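Local coordinates for protein beta-lactamase II (PDB 6V72) that probably hydrolyses the amide bond of beta-lactam antibiotics, giving substituted beta-amino acids, as a zinc-dependent class B metallo-beta-lactamase, at residues G59-L64 and P88-V93; L156-P161 and I170-P175; M36-L41 and P50-L55. All blocks are in the same frame, centred on the assembly; numbering follows the deposited sequence. Where two conformers were deposited one is given.

In the fold
Interactions 1 and 3 lie in one large mixed sheet, where strands 61-65 and 49-58 are neighbours, while interaction 2 belongs to the second, smaller sheet. Interaction 1 is parallel and only partly buried, with its polar end at Asn61 and Pro88. Interactions 2 and 3 are antiparallel, mostly buried hairpin contacts about 18 Å apart between centres. Interaction 1 touches both others: Leu156 packs on Ile63, and Leu64 packs on His37 and Leu54. Chemistry follows place: a side-chain amide joins the backbone ladder in interaction 1, a threonine hydroxyl does so in interaction 2, and in interaction 3 an imidazole covers a glycine and holds a water.

Interaction 1 of 3, residues G59-L64 and P88-V93; sequences GDNTIL and PVRAAV
Pro88 O is gripped by two donors from the facing strand, the side-chain amide of Asn61 and the backbone of Thr62. Asn61 ND2 reaches Pro88 O at 2.9 Å, with the oxygen lying almost in the plane of the amide, and Thr62 N reaches Pro88 O at 3.0 Å. The two approach from opposite faces of the carbonyl plane, so neither blocks the other. CG of Asn61 lies beside its own backbone N (chi1 -72°), which brings ND2 to the Pro88 carbonyl, just ahead of strand 89-93.

This is the parallel pairing of a beta-alpha-beta unit, whose helix 71-84 connects the two strands. Arg90 N to Thr62 O (3.0 Å) continues the ladder, but the next donor, Leu64 N, bonds to Ala91 O (2.9 Å). Arg90 and Ala91 thus stand opposite Ile63 alone, a beta bulge, before Val93 N meets Leu64 O at 2.9 Å. Leu64 CB packs against both Val89 CG1 and Ala92 CB, each at 3.9 Å, on the face covered by the helix.

Arg90 crosses Asn61 at about a right angle, its CG 3.9 Å from Asn61 CB, and its NH1 bonds to Ser152 O near the calcium-binding Glu148 and Gln151. The bulge has a polar cost: Ala91 N is buried with no partner in the model, while the Pro88 carbonyl, with two donors, is well satisfied where the ladder begins.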
loop_
_atom_site.group_PDB
_atom_site.type_symbol
_atom_site.label_atom_id
_atom_site.label_comp_id
_atom_site.label_asym_id
_atom_site.label_seq_id
_atom_site.Cartn_x
_atom_site.Cartn_y
_atom_site.Cartn_z
ATOM N N GLY A 59 -38.018 -8.151 6.522
ATOM C CA GLY A 59 -39.161 -9.040 6.571
ATOM C C GLY A 59 -38.690 -10.447 6.839
ATOM O O GLY A 59 -37.979 -10.706 7.814
ATOM N N ASP A 60 -39.070 -11.371 5.955
ATOM C CA ASP A 60 -38.738 -12.779 6.103
ATOM C C ASP A 60 -37.523 -13.194 5.285
ATOM O O ASP A 60 -37.286 -14.398 5.112
ATOM C CB ASP A 60 -39.937 -13.647 5.717
ATOM C CG ASP A 60 -41.142 -13.421 6.622
ATOM O OD1 ASP A 60 -40.967 -13.253 7.855
ATOM O OD2 ASP A 60 -42.273 -13.411 6.092
ATOM N N ASN A 61 -36.744 -12.238 4.780
ATOM C CA ASN A 61 -35.536 -12.544 4.025
ATOM C C ASN A 61 -34.393 -11.660 4.503
ATOM O O ASN A 61 -34.565 -10.773 5.345
ATOM C CB ASN A 61 -35.755 -12.355 2.521
ATOM C CG ASN A 61 -36.644 -13.444 1.930
ATOM O OD1 ASN A 61 -37.847 -13.242 1.713
ATOM N ND2 ASN A 61 -36.060 -14.619 1.695
ATOM N N THR A 62 -33.207 -11.928 3.963
ATOM C CA THR A 62 -32.052 -11.077 4.210
ATOM C C THR A 62 -31.456 -10.597 2.903
ATOM O O THR A 62 -31.671 -11.178 1.835
ATOM C CB THR A 62 -30.955 -11.791 5.023
ATOM O OG1 THR A 62 -30.718 -13.100 4.478
ATOM C CG2 THR A 62 -31.367 -11.928 6.495
ATOM N N ILE A 63 -30.703 -9.505 3.012
ATOM C CA ILE A 63 -29.925 -8.937 1.914
ATOM C C ILE A 63 -28.462 -8.974 2.312
ATOM O O ILE A 63 -28.102 -8.563 3.420
ATOM C CB ILE A 63 -30.361 -7.501 1.589
ATOM C CG1 ILE A 63 -31.810 -7.499 1.120
ATOM C CG2 ILE A 63 -29.466 -6.900 0.527
ATOM C CD1 ILE A 63 -32.575 -6.361 1.673
ATOM N N LEU A 64 -27.628 -9.472 1.412
ATOM C CA LEU A 64 -26.202 -9.659 1.661
ATOM C C LEU A 64 -25.411 -8.512 1.045
ATOM O O LEU A 64 -25.637 -8.155 -0.116
ATOM C CB LEU A 64 -25.736 -10.992 1.070
ATOM C CG LEU A 64 -24.253 -11.365 1.242
ATOM C CD1 LEU A 64 -23.906 -11.527 2.688
ATOM C CD2 LEU A 64 -23.948 -12.625 0.449
ATOM N N PRO A 88 -33.873 -16.462 4.527
ATOM C CA PRO A 88 -32.883 -16.730 3.473
ATOM C C PRO A 88 -32.470 -15.471 2.725
ATOM O O PRO A 88 -33.243 -14.524 2.559
ATOM C CB PRO A 88 -33.608 -17.705 2.545
ATOM C CG PRO A 88 -34.646 -18.348 3.418
ATOM C CD PRO A 88 -35.072 -17.310 4.408
ATOM N N VAL A 89 -31.236 -15.493 2.240
ATOM C CA VAL A 89 -30.737 -14.401 1.410
ATOM C C VAL A 89 -31.514 -14.391 0.104
ATOM O O VAL A 89 -31.592 -15.400 -0.602
ATOM C CB VAL A 89 -29.231 -14.553 1.152
ATOM C CG1 VAL A 89 -28.730 -13.395 0.288
ATOM C CG2 VAL A 89 -28.439 -14.597 2.472
ATOM N N ARG A 90 -32.116 -13.264 -0.222
ATOM C CA ARG A 90 -32.760 -13.207 -1.523
ATOM C C ARG A 90 -32.070 -12.281 -2.505
ATOM O O ARG A 90 -32.305 -12.415 -3.711
ATOM C CB ARG A 90 -34.224 -12.810 -1.387
ATOM C CG ARG A 90 -34.432 -11.432 -0.987
ATOM C CD ARG A 90 -35.842 -10.968 -1.352
ATOM N NE ARG A 90 -36.038 -9.727 -0.633
ATOM C CZ ARG A 90 -35.609 -8.542 -1.052
ATOM N NH1 ARG A 90 -34.982 -8.415 -2.231
ATOM N NH2 ARG A 90 -35.818 -7.492 -0.279
ATOM N N ALA A 91 -31.209 -11.387 -2.032
ATOM C CA ALA A 91 -30.481 -10.506 -2.933
ATOM C C ALA A 91 -29.148 -10.184 -2.294
ATOM O O ALA A 91 -29.003 -10.241 -1.074
ATOM C CB ALA A 91 -31.240 -9.209 -3.228
ATOM N N ALA A 92 -28.176 -9.836 -3.131
ATOM C CA ALA A 92 -26.837 -9.503 -2.667
ATOM C C ALA A 92 -26.301 -8.362 -3.511
ATOM O O ALA A 92 -26.614 -8.251 -4.697
ATOM C CB ALA A 92 -25.868 -10.685 -2.772
ATOM N N VAL A 93 -25.466 -7.538 -2.903
ATOM C CA VAL A 93 -24.789 -6.463 -3.613
ATOM C C VAL A 93 -23.320 -6.544 -3.236
ATOM O O VAL A 93 -22.984 -6.816 -2.076
ATOM C CB VAL A 93 -25.394 -5.065 -3.304
ATOM C CG1 VAL A 93 -25.373 -4.733 -1.799
ATOM C CG2 VAL A 93 -24.650 -3.981 -4.096
#

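Interaction 2 of 3, residues L156-P161 and I170-P175; sequences LRLYYP and ITVGLP
A short antiparallel hairpin joins residues 156-161 to 170-175 in the smaller sheet of the alpha-beta/beta-alpha fold of metallo-beta-lactamases. Its connecting loop carries His165, a zinc ligand in another structure of this protein. The evidence is a regular ladder: Arg157 pairs with Gly173 and Tyr159 with Thr171 as hydrogen-bonded pairs, and Leu158 with Val172 as the non-hydrogen-bonded pair between them. Arg157 N to Gly173 O, at 2.8 Å, is nearly straight, with an N-H...O angle of 170°, whereas the return bond from Gly173 N to Arg157 O bends to 146°.

The two faces differ in what they meet. Leu158 and Val172 lie side by side, pointing the same way, with Leu158 CD1 3.8 Å from Val172 CG1, and Leu158 goes on to touch Ile137 of strand 135-139. At the end of the hairpin remote from its loop, Leu156 lays its CD2 methyl across the end of Leu174, 3.8 Å from Leu174 CD2 and nearly as close to its CG, and Leu156 also reaches Ile63 and Val65 of the large sheet, so that this corner ties the two sheets together. Near the loop, Tyr160 crosses Ile170 at about a right angle, its CD1 3.9 Å from Ile170 CG2, while its hydroxyl bonds to Arg167 O.

The other face carries Tyr159 and Thr171 beneath helix 205-215, which touches both. Thr171 OG1 sits between its own backbone N and carbonyl carbon (chi1 64°), which swings it toward the partner strand and into the plane of the Tyr159 ring, at its edge. The backbone carbonyl Tyr159 O accepts two bonds from this one residue, Thr171 N at 2.9 Å and Thr171 OG1 at 3.0 Å.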
loop_
_atom_site.group_PDB
_atom_site.type_symbol
_atom_site.label_atom_id
_atom_site.label_comp_id
_atom_site.label_asym_id
_atom_site.label_seq_id
_atom_site.Cartn_x
_atom_site.Cartn_y
_atom_site.Cartn_z
ATOM N N LEU A 156 -31.219 -0.936 2.468
ATOM C CA LEU A 156 -29.927 -0.373 2.106
ATOM C C LEU A 156 -30.113 0.728 1.078
ATOM O O LEU A 156 -30.896 0.591 0.128
ATOM C CB LEU A 156 -29.004 -1.447 1.535
ATOM C CG LEU A 156 -28.554 -2.486 2.562
ATOM C CD1 LEU A 156 -28.056 -3.710 1.828
ATOM C CD2 LEU A 156 -27.480 -1.947 3.516
ATOM N N ARG A 157 -29.390 1.822 1.262
ATOM C CA ARG A 157 -29.325 2.875 0.260
ATOM C C ARG A 157 -27.961 2.791 -0.400
ATOM O O ARG A 157 -26.931 2.887 0.276
ATOM C CB ARG A 157 -29.570 4.241 0.889
ATOM C CG ARG A 157 -30.959 4.346 1.523
ATOM C CD ARG A 157 -32.077 4.204 0.509
ATOM N NE ARG A 157 -33.345 4.664 1.076
ATOM C CZ ARG A 157 -34.397 3.884 1.324
ATOM N NH1 ARG A 157 -35.480 4.411 1.866
ATOM N NH2 ARG A 157 -34.384 2.593 1.015
ATOM N N LEU A 158 -27.955 2.570 -1.705
ATOM C CA LEU A 158 -26.716 2.372 -2.458
ATOM C C LEU A 158 -26.226 3.689 -3.047
ATOM O O LEU A 158 -27.001 4.406 -3.687
ATOM C CB LEU A 158 -26.952 1.392 -3.600
ATOM C CG LEU A 158 -26.960 -0.095 -3.311
ATOM C CD1 LEU A 158 -27.694 -0.459 -2.067
ATOM C CD2 LEU A 158 -27.583 -0.749 -4.531
ATOM N N TYR A 159 -24.935 3.979 -2.870
ATOM C CA TYR A 159 -24.361 5.258 -3.268
ATOM C C TYR A 159 -23.024 5.039 -3.966
ATOM O O TYR A 159 -22.120 4.404 -3.405
ATOM C CB TYR A 159 -24.165 6.167 -2.041
ATOM C CG TYR A 159 -23.636 7.528 -2.428
ATOM C CD1 TYR A 159 -24.441 8.445 -3.088
ATOM C CD2 TYR A 159 -22.321 7.892 -2.143
ATOM C CE1 TYR A 159 -23.952 9.685 -3.451
ATOM C CE2 TYR A 159 -21.825 9.114 -2.498
ATOM C CZ TYR A 159 -22.633 10.016 -3.149
ATOM O OH TYR A 159 -22.122 11.265 -3.498
ATOM N N TYR A 160 -22.893 5.588 -5.173
ATOM C CA TYR A 160 -21.627 5.549 -5.899
ATOM C C TYR A 160 -20.930 6.876 -5.669
ATOM O O TYR A 160 -21.422 7.909 -6.153
ATOM C CB TYR A 160 -21.857 5.328 -7.399
ATOM C CG TYR A 160 -20.583 5.465 -8.202
ATOM C CD1 TYR A 160 -19.438 4.743 -7.860
ATOM C CD2 TYR A 160 -20.516 6.332 -9.281
ATOM C CE1 TYR A 160 -18.279 4.870 -8.584
ATOM C CE2 TYR A 160 -19.342 6.466 -10.007
ATOM C CZ TYR A 160 -18.226 5.732 -9.648
ATOM O OH TYR A 160 -17.043 5.858 -10.364
ATOM N N PRO A 161 -19.806 6.914 -4.935
ATOM C CA PRO A 161 -19.176 8.196 -4.593
ATOM C C PRO A 161 -18.201 8.706 -5.634
ATOM O O PRO A 161 -17.734 9.844 -5.502
ATOM C CB PRO A 161 -18.431 7.865 -3.295
ATOM C CG PRO A 161 -17.950 6.420 -3.525
ATOM C CD PRO A 161 -19.165 5.774 -4.240
ATOM N N ILE A 170 -18.499 1.067 -4.726
ATOM C CA ILE A 170 -19.730 1.666 -4.220
ATOM C C ILE A 170 -19.819 1.488 -2.705
ATOM O O ILE A 170 -19.029 0.783 -2.083
ATOM C CB ILE A 170 -20.992 1.114 -4.917
ATOM C CG1 ILE A 170 -21.161 -0.384 -4.625
ATOM C CG2 ILE A 170 -20.932 1.390 -6.436
ATOM C CD1 ILE A 170 -22.507 -0.956 -5.161
ATOM N N THR A 171 -20.793 2.176 -2.112
ATOM C CA THR A 171 -21.003 2.178 -0.668
ATOM C C THR A 171 -22.485 1.968 -0.386
ATOM O O THR A 171 -23.335 2.143 -1.267
ATOM C CB THR A 171 -20.535 3.494 -0.037
ATOM O OG1 THR A 171 -21.332 4.573 -0.547
ATOM C CG2 THR A 171 -19.056 3.757 -0.355
ATOM N N VAL A 172 -22.806 1.568 0.850
ATOM C CA VAL A 172 -24.204 1.395 1.237
ATOM C C VAL A 172 -24.424 1.994 2.617
ATOM O O VAL A 172 -23.511 2.071 3.442
ATOM C CB VAL A 172 -24.648 -0.086 1.191
ATOM C CG1 VAL A 172 -24.386 -0.686 -0.190
ATOM C CG2 VAL A 172 -23.912 -0.874 2.259
ATOM N N GLY A 173 -25.651 2.426 2.873
ATOM C CA GLY A 173 -25.972 3.001 4.157
ATOM C C GLY A 173 -27.341 2.548 4.622
ATOM O O GLY A 173 -28.197 2.142 3.829
ATOM N N LEU A 174 -27.529 2.653 5.943
ATOM C CA LEU A 174 -28.809 2.453 6.616
ATOM C C LEU A 174 -29.055 3.715 7.429
ATOM O O LEU A 174 -28.772 3.756 8.639
ATOM C CB LEU A 174 -28.790 1.226 7.518
ATOM C CG LEU A 174 -28.650 -0.088 6.743
ATOM C CD1 LEU A 174 -28.220 -1.228 7.668
ATOM C CD2 LEU A 174 -29.945 -0.426 6.015
ATOM N N PRO A 175 -29.550 4.775 6.790
ATOM C CA PRO A 175 -29.622 6.073 7.474
ATOM C C PRO A 175 -30.529 6.066 8.688
ATOM O O PRO A 175 -30.288 6.833 9.628
ATOM C CB PRO A 175 -30.148 7.012 6.378
ATOM C CG PRO A 175 -29.763 6.365 5.101
ATOM C CD PRO A 175 -29.885 4.882 5.361
#

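Interaction 3 of 3, residues M36-L41 and P50-L55; sequences MHTTYL and PSNGLL. With FMT (formic acid), chain J.
With chi1 at 60°, CG of His37 stands between its own backbone N and carbonyl carbon, and the imidazole turns across the beta hairpin to lie over Gly53. Gly53 CA is 3.6 Å from the centroid of the His37 ring and 24° off its normal, a CH-pi contact made where the partner strand bears no side chain. Both ends of the ring are held: NE2 bonds to Val65 O, and ND1 to a water 2.7 Å away in the ring plane. That water also bonds to Thr39 OG1 at 2.8 Å and donates to Ser51 O at 2.8 Å, bridging the strands.

The hydrogen-bonded pairs His37-Gly53 and Thr39-Ser51 form the ladder, its shortest bond running from Ser51 N to Thr39 O at 2.8 Å. In class B1 relatives this hairpin's loop flanks the active site. Consistent with that, Pro50 O accepts a bond from ND1 of His226, a zinc ligand in another structure of this protein, probably a second-shell role.

On the face opposite His37, which Pro50 shares, selenomethionine Met36 crosses Asn52 obliquely, its SE 4.0 Å from Asn52 CB. Further along, Tyr40, whose hydroxyl bonds to Glu14, sets CE2 3.7 Å from Pro50 CB.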
loop_
_atom_site.group_PDB
_atom_site.type_symbol
_atom_site.label_atom_id
_atom_site.label_comp_id
_atom_site.label_asym_id
_atom_site.label_seq_id
_atom_site.Cartn_x
_atom_site.Cartn_y
_atom_site.Cartn_z
HETATM N N MSE A 36 -22.965 -8.037 10.936
HETATM C CA MSE A 36 -21.710 -7.988 10.193
HETATM C C MSE A 36 -21.117 -9.375 10.125
HETATM O O MSE A 36 -21.079 -10.087 11.133
HETATM C CB MSE A 36 -20.738 -6.990 10.807
HETATM C CG MSE A 36 -19.517 -6.775 9.924
HETATM SE SE MSE A 36 -18.306 -5.470 10.748
HETATM C CE MSE A 36 -19.159 -4.042 9.875
ATOM N N HIS A 37 -20.763 -9.819 8.918
ATOM C CA HIS A 37 -20.032 -11.067 8.776
ATOM C C HIS A 37 -18.556 -10.762 8.593
ATOM O O HIS A 37 -18.185 -9.856 7.837
ATOM C CB HIS A 37 -20.569 -11.951 7.629
ATOM C CG HIS A 37 -20.525 -11.350 6.244
ATOM N ND1 HIS A 37 -19.396 -11.386 5.448
ATOM C CD2 HIS A 37 -21.507 -10.809 5.477
ATOM C CE1 HIS A 37 -19.667 -10.833 4.278
ATOM N NE2 HIS A 37 -20.945 -10.486 4.266
ATOM N N THR A 38 -17.718 -11.529 9.280
ATOM C CA THR A 38 -16.271 -11.388 9.177
ATOM C C THR A 38 -15.657 -12.747 8.902
ATOM O O THR A 38 -15.978 -13.730 9.583
ATOM C CB THR A 38 -15.672 -10.793 10.456
ATOM O OG1 THR A 38 -16.273 -9.519 10.696
ATOM C CG2 THR A 38 -14.144 -10.615 10.336
ATOM N N THR A 39 -14.762 -12.790 7.922
ATOM C CA THR A 39 -13.980 -13.978 7.639
ATOM C C THR A 39 -12.519 -13.590 7.478
ATOM O O THR A 39 -12.178 -12.421 7.286
ATOM C CB THR A 39 -14.477 -14.694 6.380
ATOM O OG1 THR A 39 -14.580 -13.757 5.292
ATOM C CG2 THR A 39 -15.826 -15.392 6.633
ATOM N N TYR A 40 -11.651 -14.587 7.538
ATOM C CA TYR A 40 -10.222 -14.321 7.585
ATOM C C TYR A 40 -9.497 -15.092 6.499
ATOM O O TYR A 40 -9.880 -16.205 6.114
ATOM C CB TYR A 40 -9.605 -14.677 8.956
ATOM C CG TYR A 40 -10.191 -13.849 10.064
ATOM C CD1 TYR A 40 -11.354 -14.250 10.720
ATOM C CD2 TYR A 40 -9.616 -12.637 10.433
ATOM C CE1 TYR A 40 -11.906 -13.480 11.724
ATOM C CE2 TYR A 40 -10.161 -11.860 11.441
ATOM C CZ TYR A 40 -11.307 -12.286 12.082
ATOM O OH TYR A 40 -11.866 -11.523 13.086
ATOM N N LEU A 41 -8.430 -14.480 6.017
ATOM C CA LEU A 41 -7.571 -15.115 5.042
ATOM C C LEU A 41 -6.141 -14.974 5.521
ATOM O O LEU A 41 -5.728 -13.887 5.933
ATOM C CB LEU A 41 -7.767 -14.471 3.673
ATOM C CG LEU A 41 -6.882 -15.061 2.598
ATOM C CD1 LEU A 41 -7.539 -16.349 2.144
ATOM C CD2 LEU A 41 -6.801 -14.090 1.457
ATOM N N PRO A 50 -8.900 -9.710 8.096
ATOM C CA PRO A 50 -10.359 -9.795 8.039
ATOM C C PRO A 50 -10.930 -9.218 6.754
ATOM O O PRO A 50 -10.386 -8.286 6.161
ATOM C CB PRO A 50 -10.805 -8.950 9.240
ATOM C CG PRO A 50 -9.700 -7.886 9.333
ATOM C CD PRO A 50 -8.428 -8.610 8.968
ATOM N N SER A 51 -12.049 -9.805 6.330
ATOM C CA SER A 51 -12.939 -9.194 5.356
ATOM C C SER A 51 -14.325 -9.143 5.975
ATOM O O SER A 51 -14.799 -10.161 6.508
ATOM C CB SER A 51 -12.954 -9.968 4.022
ATOM O OG SER A 51 -13.747 -9.275 3.061
ATOM N N ASN A 52 -14.940 -7.950 5.961
ATOM C CA ASN A 52 -16.250 -7.708 6.557
ATOM C C ASN A 52 -17.292 -7.401 5.490
ATOM O O ASN A 52 -17.021 -6.653 4.548
ATOM C CB ASN A 52 -16.248 -6.502 7.503
ATOM C CG ASN A 52 -15.158 -6.548 8.535
ATOM O OD1 ASN A 52 -14.446 -5.542 8.749
ATOM N ND2 ASN A 52 -15.016 -7.659 9.192
ATOM N N GLY A 53 -18.501 -7.900 5.704
ATOM C CA GLY A 53 -19.652 -7.473 4.946
ATOM C C GLY A 53 -20.877 -7.444 5.838
ATOM O O GLY A 53 -20.740 -7.549 7.062
ATOM N N LEU A 54 -22.076 -7.299 5.263
ATOM C CA LEU A 54 -23.286 -7.167 6.070
ATOM C C LEU A 54 -24.319 -8.198 5.658
ATOM O O LEU A 54 -24.321 -8.691 4.532
ATOM C CB LEU A 54 -23.931 -5.771 5.943
ATOM C CG LEU A 54 -23.050 -4.547 6.215
ATOM C CD1 LEU A 54 -23.821 -3.268 5.940
ATOM C CD2 LEU A 54 -22.559 -4.599 7.644
ATOM N N LEU A 55 -25.190 -8.524 6.610
ATOM C CA LEU A 55 -26.383 -9.314 6.352
ATOM C C LEU A 55 -27.533 -8.567 7.012
ATOM O O LEU A 55 -27.523 -8.370 8.233
ATOM C CB LEU A 55 -26.208 -10.736 6.899
ATOM C CG LEU A 55 -27.222 -11.796 6.557
ATOM C CD1 LEU A 55 -27.206 -12.175 5.077
ATOM C CD2 LEU A 55 -26.888 -13.011 7.418
HETATM C C FMT J . -13.256 -6.553 11.922
HETATM O O1 FMT J . -12.620 -6.330 10.898
HETATM O O2 FMT J . -14.203 -7.329 12.000
HETATM O O HOH W 1 -16.693 -11.859 5.406
#